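Local atomic coordinates of signal recognition particle 54 kDa protein (Aeropyrum pernix, PDB entry 7EPK), a protein that belongs to the SRP54 family of the signal recognition particle, joining a helical bundle and a P-loop GTPase-type domain to a helical signal-peptide-binding domain. Residues M2-R6 / R289-M293; A8-F12 / F26-L30; Y19-V23 / R66-M70; K36-N40 / R251-T257; E311-A315 / Y330-R334. All coordinates share one frame. Residues are numbered along the deposited sequence.

Contact 1: M2-R6 / R289-M293; sequences MEGVR and RILGM
Helix 4-13 sets its first turn against the last turn of helix 283-291, with Arg6 CA 5.0 Å from Leu291 CA. Ile290 is the main bump. Its chi1 m, chi2 m side chain drops between Met2 and Val5: Ile290 CD1 lies 3.7 Å from Met2 CG, and Ile290 CG2 lies 3.7 Å from Val5 CG1. Val5 points toward helix 283-291, and its CG2 reaches Leu291 CD1 at 4.0 Å. This packing joins the N-terminal helical bundle of an SRP54 protein to helix 283-291, in the GTPase domain; Val5 also rests on Leu30 and Leu291 on Tyr75, both in bundle helices. Gly292 breaks the helix with positive phi (109°), leaving a hollow where the Arg6 chain lies, Arg6 CD 3.8 Å from Gly292 CA. A CB there would jam against the preceding carbonyl. Arg6, chi1 t, folds back over the helix end until its NH1 is 2.6 Å from Arg289 O, although the angle is too poor for a hydrogen bond.

Contact 2: A8-F12 / F26-L30; sequences AVAKF and FVKDL
The N-terminal helical bundle of SRP54 is built here from its first two helices, 4-13 and 19-36, which form an antiparallel helical hairpin. Both segments are fully helical; their axes run at 175° and approach to 10.0 Å, with Ala8 CA and Phe26 CA 6.1 Å apart. Phe26, chi1 t and chi2 85°, points into the space between them. The edge of its ring meets Val9, CE1 to Val9 CG2 3.6 Å, and also Ala8, CD1 to Ala8 O 3.7 Å. Phe12, also chi1 t, brings its CB to 3.7 Å from Phe26 CD1; the two rings sit obliquely, centroids 5.2 Å apart and planes at 36°. Met70 and Ile71 of helix 66-81 pack on Phe12 from a third side. Small Ala8 leaves room for Asp29, with Ala8 CB 3.6 Å from Asp29 OD2. Along the exposed flank, Lys11, bent at chi3 (p), reaches a salt bridge, NZ to Asp29 OD2 3.3 Å, while Asp29 OD1 forms a salt bridge with Arg32 and a second with Lys28 NZ at 3.5 Å, whose hydrogen bond is weak. With an apolar interior and charges along its edge, the pair is an antiparallel helical hairpin of the SRP54 helical bundle.

Contact 3: Y19-V23 / R66-M70; sequences YEKAV and RRDWM
Two helices of the SRP54 helical bundle, 19-36 and 66-81, run side by side in nearly the same direction here: the segment axes cross at -23° and come within 11.4 Å, with Tyr19 CA 7.8 Å from Arg67 CA and Val23 CA 8.2 Å from Met70 CA. That spacing leaves long side chains to bridge the gap. Tyr19, chi1 t, lays its ring between the helices. One face takes a CH-pi contact from Arg66 CB, 4.0 Å from the ring centroid, while Arg67 CG approaches the ring edge, 3.8 Å from Tyr19 CE1. The hydroxyl at its tip lies 3.7 Å from Met70 CB, and a water links it to the opposite backbone, 3.3 Å from Tyr19 OH and donating to Arg66 O at 2.8 Å. One turn on, Ala22 points across, its CB 3.8 Å from Arg67 NH1, which hydrogen-bonds to Phe12 O of helix 4-13. Val23, chi1 p, closes the segment, its CG2 pressed to 3.4 Å from the CE of Met70.

Contact 4: K36-N40 / R251-T257; sequences KADVN and RGGGALT
Arg251 opens the 251-257 segment beside the turn that links bundle helices 19-36 and 41-57, an irregular 36-40 with positive phi at Asp38 (78°), Val39 (55°) and Asn40 (145°). The Arg251 side chain curls back, chi2 m and chi3 near eclipsed at -24°, so that NE donates to Ala37 O at 3.2 Å; Asp38 CB sits over one face of the guanidinium, 3.5 Å from Arg251 NE, and a water weakly joins Asp38 OD1 to Arg251 NH1. Gly252, phi 108°, turns the chain in a conformation that calls for glycine. Gly253 meets the loop backbone to backbone, its CA 3.6 Å from Val39 CA. Gly253 N makes a weak 3.1 Å hydrogen bond to Ala37 O, and Val39 CA gives a CA-H...O contact to Gly253 O at 3.2 Å. A CB on Gly253 would collide with Ala37 O and Val39 N. Leu256 CD1 packs on Val39 CG1 at 4.0 Å. Thr257 OG1 lies 3.1 Å from Val39 O and 3.0 Å from Gly254 O, and Thr257 CG2 touches Asn40 ND2 at 3.1 Å; Asn40 OD1 weakly caps Lys42 N. Loop carbonyls, met by Arg251 NE and weakly by Gly253 N with Thr257 OG1 close, join bundle to GTPase domain, the glycines allowing this approach.

Contact 5: E311-A315 / Y330-R334; sequences ELDRA and YRQLR
Helices 293-320 and 326-337 make an antiparallel helical hairpin, whose helix 326-337 belongs to the signal-peptide-binding domain of SRP54. The segment axes cross at -145° and approach to 8.7 Å, with Ala315 CA 5.1 Å from Gln332 CA. Such closeness is possible because Ala315 is small: its CB points across and meets Gln332 CB at 3.7 Å. Gln332 is extended, chi1 and chi2 both t, which sends its amide past the contact to a hydrogen bond between NE2 and the hydroxyl of Tyr416. Leu312, chi1 t and chi2 p, approaches the same residue more loosely, its CD1 4.4 Å from Gln332 CG, and also packs on Met336 and Leu342. Charged chains occupy the other flank. Glu311 is bent, with chi1 at -97° and chi2 m, so that its carboxylate lies between two arginines. Within its own helix OE2 forms a salt bridge to Arg314 NH2 at 3.1 Å, helped by the p turn at chi3 of Arg314. Arg331, chi1 m and then t at chi2 and chi3, comes alongside Arg314: its CD is 3.3 Å from Arg314 NH2, and the two like charges come close, Arg314 NH2 to Arg331 NE 3.7 Å. Arg334 starts with chi1 and chi2 both t before chi3 swings to 133°, and its NH1 completes the network across the helices with a salt bridge to Glu311 OE1 at 3.2 Å.

Contacts 1 and 4 join the helical bundle to the GTPase domain at two places with centres 15 Å apart, and they touch where Met2 SD meets Ala37 CB at 3.9 Å. In contact 4, Gly252 lies about 12 Å from the bound GDP, residue to ligand. Contacts 2 and 3 build the bundle itself: Phe12 inserts its ring among Ala22, Val23 and Met70, and its O lies 2.4 Å from Arg67 NH1, a probable hydrogen bond. Contact 1 meets contact 2 through Val5 CG2 and Leu30 CD1, 4.1 Å apart. Contact 5 stands apart, its centre about 45 Å from that of contact 4, reached along helix 293-320, which follows helix 283-291 of contact 1.

Contact 1: M2-R6 / R289-M293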
# COMPACT_ATOMS: atom_id res chain seq x y z
N MET A 2 16.00 -8.79 -4.60
CA MET A 2 16.84 -9.28 -3.45
C MET A 2 16.15 -10.49 -2.82
O MET A 2 15.00 -10.34 -2.36
CB MET A 2 17.09 -8.18 -2.41
CG MET A 2 15.93 -7.22 -2.20
SD MET A 2 16.47 -5.67 -1.41
CE MET A 2 14.90 -4.92 -0.99
N GLU A 3 16.81 -11.65 -2.85
CA GLU A 3 16.18 -12.98 -2.59
C GLU A 3 16.74 -13.57 -1.29
O GLU A 3 16.00 -14.32 -0.62
CB GLU A 3 16.38 -13.96 -3.76
CG GLU A 3 16.90 -13.34 -5.07
CD GLU A 3 15.89 -12.66 -5.99
OE1 GLU A 3 14.77 -12.32 -5.54
OE2 GLU A 3 16.22 -12.47 -7.18
N GLY A 4 17.99 -13.26 -0.94
CA GLY A 4 18.59 -13.66 0.34
C GLY A 4 17.74 -13.24 1.52
O GLY A 4 17.66 -13.99 2.51
N VAL A 5 17.11 -12.07 1.42
CA VAL A 5 16.24 -11.47 2.47
C VAL A 5 15.08 -12.43 2.81
O VAL A 5 14.75 -12.58 4.01
CB VAL A 5 15.73 -10.08 2.02
CG1 VAL A 5 15.31 -10.08 0.56
CG2 VAL A 5 14.60 -9.57 2.91
N ARG A 6 14.46 -13.06 1.82
CA ARG A 6 13.44 -14.11 2.07
C ARG A 6 14.07 -15.12 3.05
O ARG A 6 13.56 -15.20 4.19
CB ARG A 6 12.96 -14.70 0.73
CG ARG A 6 11.86 -15.74 0.83
CD ARG A 6 10.74 -15.62 -0.20
NE ARG A 6 11.15 -15.69 -1.61
CZ ARG A 6 11.12 -14.69 -2.50
NH1 ARG A 6 10.72 -13.47 -2.15
NH2 ARG A 6 11.49 -14.90 -3.75
N ARG A 289 6.82 -9.01 -0.86
CA ARG A 289 7.27 -10.06 -1.81
C ARG A 289 8.71 -10.39 -1.46
O ARG A 289 9.07 -11.56 -1.46
CB ARG A 289 7.16 -9.57 -3.26
CG ARG A 289 5.79 -9.74 -3.90
CD ARG A 289 5.92 -9.80 -5.42
NE ARG A 289 4.80 -10.51 -6.02
CZ ARG A 289 3.80 -9.96 -6.70
NH1 ARG A 289 3.75 -8.66 -6.93
NH2 ARG A 289 2.84 -10.75 -7.18
N ILE A 290 9.50 -9.33 -1.27
CA ILE A 290 10.89 -9.33 -0.73
C ILE A 290 10.92 -10.19 0.53
O ILE A 290 11.70 -11.17 0.58
CB ILE A 290 11.31 -7.86 -0.47
CG1 ILE A 290 11.53 -7.06 -1.76
CG2 ILE A 290 12.50 -7.74 0.45
CD1 ILE A 290 12.33 -7.79 -2.82
N LEU A 291 10.10 -9.84 1.52
CA LEU A 291 10.07 -10.47 2.87
C LEU A 291 9.56 -11.91 2.75
O LEU A 291 9.87 -12.70 3.64
CB LEU A 291 9.16 -9.66 3.80
CG LEU A 291 9.86 -8.75 4.80
CD1 LEU A 291 11.10 -8.10 4.23
CD2 LEU A 291 8.90 -7.68 5.31
N GLY A 292 8.78 -12.21 1.71
CA GLY A 292 8.14 -13.52 1.53
C GLY A 292 6.64 -13.41 1.75
O GLY A 292 6.22 -13.45 2.92
N MET A 293 5.90 -13.27 0.64
CA MET A 293 4.45 -12.93 0.56
C MET A 293 3.65 -13.93 1.41
O MET A 293 2.79 -13.47 2.17
CB MET A 293 3.99 -12.99 -0.90
CG MET A 293 2.78 -12.12 -1.24
SD MET A 293 2.66 -11.91 -3.05
CE MET A 293 2.50 -13.62 -3.58

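Contact 2: A8-F12 / F26-L30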
# COMPACT_ATOMS: atom_id res chain seq x y z
N ALA A 8 16.64 -15.12 5.05
CA ALA A 8 16.85 -14.44 6.35
C ALA A 8 15.55 -14.41 7.15
O ALA A 8 15.57 -14.77 8.35
CB ALA A 8 17.37 -13.04 6.15
N VAL A 9 14.44 -13.99 6.53
CA VAL A 9 13.15 -13.90 7.28
C VAL A 9 12.78 -15.30 7.78
O VAL A 9 12.37 -15.43 8.96
CB VAL A 9 12.03 -13.25 6.45
CG1 VAL A 9 10.68 -13.37 7.15
CG2 VAL A 9 12.34 -11.78 6.14
N ALA A 10 12.96 -16.30 6.93
CA ALA A 10 12.64 -17.72 7.22
C ALA A 10 13.55 -18.24 8.34
O ALA A 10 13.04 -18.92 9.24
CB ALA A 10 12.74 -18.54 5.95
N LYS A 11 14.86 -17.97 8.28
CA LYS A 11 15.80 -18.33 9.37
C LYS A 11 15.30 -17.65 10.64
O LYS A 11 14.98 -18.38 11.60
CB LYS A 11 17.25 -17.95 9.04
CG LYS A 11 18.29 -18.49 10.01
CD LYS A 11 19.73 -18.14 9.64
CE LYS A 11 19.97 -16.65 9.50
NZ LYS A 11 21.36 -16.35 9.06
N PHE A 12 15.16 -16.31 10.62
CA PHE A 12 14.71 -15.51 11.79
C PHE A 12 13.41 -16.09 12.36
O PHE A 12 13.32 -16.30 13.59
CB PHE A 12 14.49 -14.04 11.45
CG PHE A 12 14.05 -13.21 12.63
CD1 PHE A 12 14.89 -13.01 13.71
CD2 PHE A 12 12.81 -12.59 12.65
CE1 PHE A 12 14.50 -12.21 14.78
CE2 PHE A 12 12.42 -11.79 13.72
CZ PHE A 12 13.27 -11.60 14.78
N PHE A 26 19.74 -11.00 11.79
CA PHE A 26 18.70 -10.73 10.79
C PHE A 26 18.94 -9.31 10.30
O PHE A 26 19.01 -9.16 9.09
CB PHE A 26 17.29 -10.93 11.34
CG PHE A 26 16.25 -10.44 10.39
CD1 PHE A 26 15.78 -11.27 9.38
CD2 PHE A 26 15.77 -9.14 10.45
CE1 PHE A 26 14.84 -10.81 8.47
CE2 PHE A 26 14.82 -8.69 9.55
CZ PHE A 26 14.35 -9.53 8.56
N VAL A 27 19.14 -8.35 11.21
CA VAL A 27 19.47 -6.94 10.84
C VAL A 27 20.73 -6.96 9.97
O VAL A 27 20.72 -6.33 8.90
CB VAL A 27 19.59 -6.05 12.08
CG1 VAL A 27 20.34 -4.75 11.80
CG2 VAL A 27 18.22 -5.73 12.68
N LYS A 28 21.75 -7.71 10.38
CA LYS A 28 23.02 -7.88 9.62
C LYS A 28 22.69 -8.36 8.20
O LYS A 28 23.11 -7.69 7.28
CB LYS A 28 23.97 -8.82 10.38
CG LYS A 28 25.28 -9.15 9.68
CD LYS A 28 25.98 -10.39 10.23
CE LYS A 28 25.64 -11.68 9.50
NZ LYS A 28 24.24 -12.15 9.71
N ASP A 29 21.97 -9.48 8.04
CA ASP A 29 21.61 -10.08 6.72
C ASP A 29 20.90 -9.02 5.88
O ASP A 29 21.38 -8.74 4.78
CB ASP A 29 20.70 -11.31 6.84
CG ASP A 29 21.40 -12.65 6.97
OD1 ASP A 29 22.62 -12.71 6.67
OD2 ASP A 29 20.72 -13.63 7.37
N LEU A 30 19.80 -8.48 6.40
CA LEU A 30 18.97 -7.42 5.76
C LEU A 30 19.87 -6.30 5.24
O LEU A 30 19.69 -5.89 4.09
CB LEU A 30 17.98 -6.89 6.80
CG LEU A 30 16.93 -5.92 6.28
CD1 LEU A 30 15.87 -6.67 5.48
CD2 LEU A 30 16.30 -5.16 7.44

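Contact 3: Y19-V23 / R66-M70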
# COMPACT_ATOMS: atom_id res chain seq x y z
N TYR A 19 17.03 -15.56 21.00
CA TYR A 19 16.23 -14.51 20.31
C TYR A 19 17.11 -13.36 19.81
O TYR A 19 17.08 -13.07 18.60
CB TYR A 19 15.21 -13.84 21.23
CG TYR A 19 14.52 -12.69 20.55
CD1 TYR A 19 13.66 -12.91 19.49
CD2 TYR A 19 14.78 -11.38 20.92
CE1 TYR A 19 13.02 -11.86 18.85
CE2 TYR A 19 14.16 -10.32 20.28
CZ TYR A 19 13.27 -10.55 19.24
OH TYR A 19 12.66 -9.51 18.60
N GLU A 20 17.81 -12.68 20.71
CA GLU A 20 18.48 -11.41 20.37
C GLU A 20 19.61 -11.72 19.38
O GLU A 20 19.93 -10.85 18.57
CB GLU A 20 18.97 -10.63 21.59
CG GLU A 20 17.86 -10.18 22.53
CD GLU A 20 17.27 -11.23 23.48
OE1 GLU A 20 17.70 -12.42 23.44
OE2 GLU A 20 16.38 -10.85 24.27
N LYS A 21 20.19 -12.92 19.42
CA LYS A 21 21.27 -13.30 18.45
C LYS A 21 20.65 -13.47 17.07
O LYS A 21 21.38 -13.31 16.10
CB LYS A 21 22.01 -14.58 18.84
CG LYS A 21 22.97 -14.45 20.02
CD LYS A 21 23.80 -15.67 20.32
CE LYS A 21 24.77 -15.43 21.46
NZ LYS A 21 25.86 -16.43 21.49
N ALA A 22 19.37 -13.85 17.00
CA ALA A 22 18.64 -14.08 15.74
C ALA A 22 18.35 -12.72 15.09
O ALA A 22 18.43 -12.66 13.85
CB ALA A 22 17.39 -14.89 15.96
N VAL A 23 18.06 -11.68 15.90
CA VAL A 23 17.66 -10.33 15.41
C VAL A 23 18.91 -9.53 14.98
O VAL A 23 18.88 -8.94 13.87
CB VAL A 23 16.74 -9.58 16.40
CG1 VAL A 23 17.34 -9.44 17.76
CG2 VAL A 23 16.33 -8.21 15.90
N ARG A 66 7.63 -12.32 20.21
CA ARG A 66 8.80 -11.42 19.96
C ARG A 66 9.17 -11.35 18.46
O ARG A 66 9.36 -10.22 17.97
CB ARG A 66 10.00 -11.88 20.79
CG ARG A 66 10.28 -13.39 20.83
CD ARG A 66 9.41 -14.39 20.05
NE ARG A 66 10.06 -15.65 19.69
CZ ARG A 66 9.62 -16.55 18.79
NH1 ARG A 66 8.51 -16.34 18.09
NH2 ARG A 66 10.30 -17.66 18.59
N ARG A 67 9.29 -12.48 17.78
CA ARG A 67 9.77 -12.54 16.37
C ARG A 67 8.68 -11.96 15.47
O ARG A 67 9.00 -11.06 14.67
CB ARG A 67 10.13 -13.96 15.95
CG ARG A 67 11.46 -14.43 16.51
CD ARG A 67 11.62 -15.94 16.41
NE ARG A 67 12.60 -16.38 17.38
CZ ARG A 67 13.79 -16.82 17.07
NH1 ARG A 67 14.14 -16.92 15.80
NH2 ARG A 67 14.64 -17.16 18.03
N ASP A 68 7.44 -12.44 15.61
CA ASP A 68 6.30 -11.98 14.77
C ASP A 68 6.26 -10.44 14.87
O ASP A 68 6.09 -9.79 13.82
CB ASP A 68 4.99 -12.70 15.11
CG ASP A 68 4.96 -14.18 14.71
OD1 ASP A 68 5.80 -14.57 13.88
OD2 ASP A 68 4.10 -14.93 15.25
N TRP A 69 6.50 -9.87 16.04
CA TRP A 69 6.38 -8.41 16.26
C TRP A 69 7.53 -7.69 15.58
O TRP A 69 7.41 -6.49 15.30
CB TRP A 69 6.39 -8.09 17.76
CG TRP A 69 6.13 -6.65 18.08
CD1 TRP A 69 6.93 -5.81 18.80
CD2 TRP A 69 4.96 -5.89 17.71
NE1 TRP A 69 6.33 -4.58 18.92
CE2 TRP A 69 5.13 -4.59 18.25
CE3 TRP A 69 3.79 -6.16 16.97
CZ2 TRP A 69 4.17 -3.58 18.08
CZ3 TRP A 69 2.85 -5.17 16.81
CH2 TRP A 69 3.04 -3.90 17.36
N MET A 70 8.66 -8.36 15.43
CA MET A 70 9.89 -7.70 14.93
C MET A 70 9.78 -7.63 13.41
O MET A 70 10.13 -6.58 12.87
CB MET A 70 11.17 -8.44 15.34
CG MET A 70 12.43 -7.70 14.93
SD MET A 70 12.54 -6.07 15.66
CE MET A 70 14.22 -5.67 15.18
O HOH W 1 9.93 -7.77 19.14

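Contact 4: K36-N40 / R251-T257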
# COMPACT_ATOMS: atom_id res chain seq x y z
N LYS A 36 23.70 -4.87 -1.38
CA LYS A 36 23.84 -5.67 -2.63
C LYS A 36 22.88 -5.16 -3.71
O LYS A 36 23.21 -5.31 -4.89
CB LYS A 36 23.51 -7.15 -2.39
CG LYS A 36 24.61 -7.99 -1.76
CD LYS A 36 24.27 -9.46 -1.73
CE LYS A 36 25.31 -10.27 -0.98
NZ LYS A 36 24.93 -11.70 -0.89
N ALA A 37 21.72 -4.62 -3.32
CA ALA A 37 20.74 -3.95 -4.21
C ALA A 37 21.00 -2.43 -4.24
O ALA A 37 20.14 -1.67 -4.75
CB ALA A 37 19.33 -4.28 -3.75
N ASP A 38 22.16 -2.00 -3.74
CA ASP A 38 22.75 -0.63 -3.82
C ASP A 38 22.04 0.27 -2.79
O ASP A 38 22.66 0.61 -1.75
CB ASP A 38 22.71 -0.07 -5.25
CG ASP A 38 24.08 0.29 -5.79
OD1 ASP A 38 24.65 -0.54 -6.55
OD2 ASP A 38 24.59 1.37 -5.43
N VAL A 39 20.80 0.62 -3.08
CA VAL A 39 19.92 1.40 -2.16
C VAL A 39 20.62 2.70 -1.78
O VAL A 39 20.25 3.75 -2.36
CB VAL A 39 19.49 0.59 -0.93
CG1 VAL A 39 18.58 1.39 -0.03
CG2 VAL A 39 18.78 -0.68 -1.36
N ASN A 40 21.57 2.65 -0.84
CA ASN A 40 22.30 3.86 -0.36
C ASN A 40 22.58 3.66 1.13
O ASN A 40 21.61 3.67 1.90
CB ASN A 40 21.54 5.17 -0.62
CG ASN A 40 22.40 6.41 -0.54
OD1 ASN A 40 23.36 6.49 0.24
ND2 ASN A 40 22.06 7.41 -1.34
N ARG A 251 18.23 -5.08 -9.59
CA ARG A 251 18.85 -4.03 -8.73
C ARG A 251 17.70 -3.20 -8.11
O ARG A 251 16.90 -3.79 -7.36
CB ARG A 251 19.87 -3.25 -9.57
CG ARG A 251 21.33 -3.33 -9.12
CD ARG A 251 21.67 -2.43 -7.94
NE ARG A 251 20.74 -1.32 -7.86
CZ ARG A 251 20.69 -0.30 -8.72
NH1 ARG A 251 21.56 -0.23 -9.72
NH2 ARG A 251 19.77 0.63 -8.58
N GLY A 252 17.60 -1.90 -8.40
CA GLY A 252 16.42 -1.09 -8.06
C GLY A 252 16.66 -0.12 -6.93
O GLY A 252 16.03 0.94 -6.93
N GLY A 253 17.53 -0.45 -5.97
CA GLY A 253 17.73 0.39 -4.78
C GLY A 253 18.07 1.84 -5.11
O GLY A 253 17.89 2.72 -4.23
N GLY A 254 18.55 2.10 -6.33
CA GLY A 254 18.85 3.45 -6.85
C GLY A 254 17.58 4.23 -7.15
O GLY A 254 17.56 5.46 -6.96
N ALA A 255 16.55 3.55 -7.62
CA ALA A 255 15.19 4.11 -7.74
C ALA A 255 14.92 5.04 -6.55
O ALA A 255 14.68 6.26 -6.77
CB ALA A 255 14.17 3.00 -7.80
N LEU A 256 14.98 4.51 -5.32
CA LEU A 256 14.46 5.22 -4.11
C LEU A 256 15.48 6.25 -3.59
O LEU A 256 15.18 6.90 -2.57
CB LEU A 256 14.02 4.20 -3.06
CG LEU A 256 15.09 3.21 -2.61
CD1 LEU A 256 16.28 3.96 -2.04
CD2 LEU A 256 14.50 2.25 -1.59
N THR A 257 16.61 6.40 -4.29
CA THR A 257 17.55 7.55 -4.12
C THR A 257 17.00 8.73 -4.92
O THR A 257 16.89 9.84 -4.34
CB THR A 257 18.99 7.20 -4.54
OG1 THR A 257 19.21 5.79 -4.49
CG2 THR A 257 20.00 7.89 -3.65
O HOH W 2 24.38 -0.44 -9.98

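Contact 5: E311-A315 / Y330-R334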
# COMPACT_ATOMS: atom_id res chain seq x y z
N GLU A 311 -9.12 -8.45 23.03
CA GLU A 311 -10.36 -7.66 23.28
C GLU A 311 -11.42 -8.59 23.90
O GLU A 311 -12.04 -8.18 24.89
CB GLU A 311 -10.90 -7.00 22.02
CG GLU A 311 -10.49 -5.55 21.86
CD GLU A 311 -11.13 -4.57 22.83
OE1 GLU A 311 -11.98 -3.76 22.40
OE2 GLU A 311 -10.76 -4.61 24.02
N LEU A 312 -11.60 -9.79 23.36
CA LEU A 312 -12.53 -10.79 23.95
C LEU A 312 -12.04 -11.19 25.34
O LEU A 312 -12.89 -11.26 26.25
CB LEU A 312 -12.63 -12.01 23.03
CG LEU A 312 -13.68 -13.04 23.43
CD1 LEU A 312 -15.08 -12.44 23.42
CD2 LEU A 312 -13.63 -14.25 22.52
N ASP A 313 -10.74 -11.42 25.50
CA ASP A 313 -10.07 -11.72 26.80
C ASP A 313 -10.54 -10.73 27.87
O ASP A 313 -11.05 -11.19 28.91
CB ASP A 313 -8.54 -11.66 26.67
CG ASP A 313 -7.79 -12.15 27.89
OD1 ASP A 313 -7.49 -11.31 28.77
OD2 ASP A 313 -7.51 -13.38 27.96
N ARG A 314 -10.36 -9.43 27.61
CA ARG A 314 -10.74 -8.35 28.55
C ARG A 314 -12.26 -8.38 28.74
O ARG A 314 -12.71 -8.26 29.89
CB ARG A 314 -10.25 -6.98 28.05
CG ARG A 314 -10.75 -5.81 28.89
CD ARG A 314 -9.86 -4.59 28.81
NE ARG A 314 -10.06 -3.86 27.57
CZ ARG A 314 -11.08 -3.04 27.31
NH1 ARG A 314 -12.04 -2.86 28.21
NH2 ARG A 314 -11.15 -2.42 26.15
N ALA A 315 -13.03 -8.58 27.67
CA ALA A 315 -14.51 -8.52 27.69
C ALA A 315 -15.07 -9.63 28.60
O ALA A 315 -15.94 -9.31 29.42
CB ALA A 315 -15.05 -8.63 26.29
N TYR A 330 -20.78 -4.03 24.31
CA TYR A 330 -20.50 -3.44 22.99
C TYR A 330 -19.12 -3.88 22.48
O TYR A 330 -19.01 -4.21 21.30
CB TYR A 330 -20.58 -1.93 23.04
CG TYR A 330 -20.44 -1.31 21.68
CD1 TYR A 330 -21.54 -1.14 20.86
CD2 TYR A 330 -19.21 -0.93 21.18
CE1 TYR A 330 -21.43 -0.56 19.61
CE2 TYR A 330 -19.08 -0.36 19.93
CZ TYR A 330 -20.20 -0.17 19.14
OH TYR A 330 -20.10 0.41 17.90
N ARG A 331 -18.10 -3.86 23.36
CA ARG A 331 -16.70 -4.21 23.00
C ARG A 331 -16.62 -5.72 22.79
O ARG A 331 -15.89 -6.15 21.87
CB ARG A 331 -15.71 -3.77 24.09
CG ARG A 331 -15.40 -2.28 24.09
CD ARG A 331 -14.25 -1.93 25.02
NE ARG A 331 -14.24 -0.51 25.34
CZ ARG A 331 -14.80 0.05 26.42
NH1 ARG A 331 -14.76 1.36 26.58
NH2 ARG A 331 -15.40 -0.71 27.32
N GLN A 332 -17.35 -6.46 23.64
CA GLN A 332 -17.48 -7.94 23.58
C GLN A 332 -18.06 -8.35 22.22
O GLN A 332 -17.45 -9.20 21.58
CB GLN A 332 -18.37 -8.43 24.72
CG GLN A 332 -18.47 -9.95 24.81
CD GLN A 332 -19.41 -10.35 25.91
OE1 GLN A 332 -19.21 -10.02 27.08
NE2 GLN A 332 -20.48 -11.04 25.52
N LEU A 333 -19.15 -7.73 21.78
CA LEU A 333 -19.84 -8.07 20.51
C LEU A 333 -18.90 -7.75 19.35
O LEU A 333 -18.64 -8.66 18.53
CB LEU A 333 -21.16 -7.32 20.38
CG LEU A 333 -22.21 -7.64 21.46
CD1 LEU A 333 -23.35 -6.64 21.45
CD2 LEU A 333 -22.73 -9.05 21.30
N ARG A 334 -18.39 -6.51 19.29
CA ARG A 334 -17.41 -6.08 18.24
C ARG A 334 -16.34 -7.16 18.10
O ARG A 334 -16.11 -7.62 16.99
CB ARG A 334 -16.74 -4.75 18.58
CG ARG A 334 -15.72 -4.31 17.53
CD ARG A 334 -15.10 -2.95 17.80
NE ARG A 334 -13.65 -2.96 17.64
CZ ARG A 334 -12.80 -3.62 18.43
NH1 ARG A 334 -13.23 -4.35 19.46
NH2 ARG A 334 -11.50 -3.56 18.19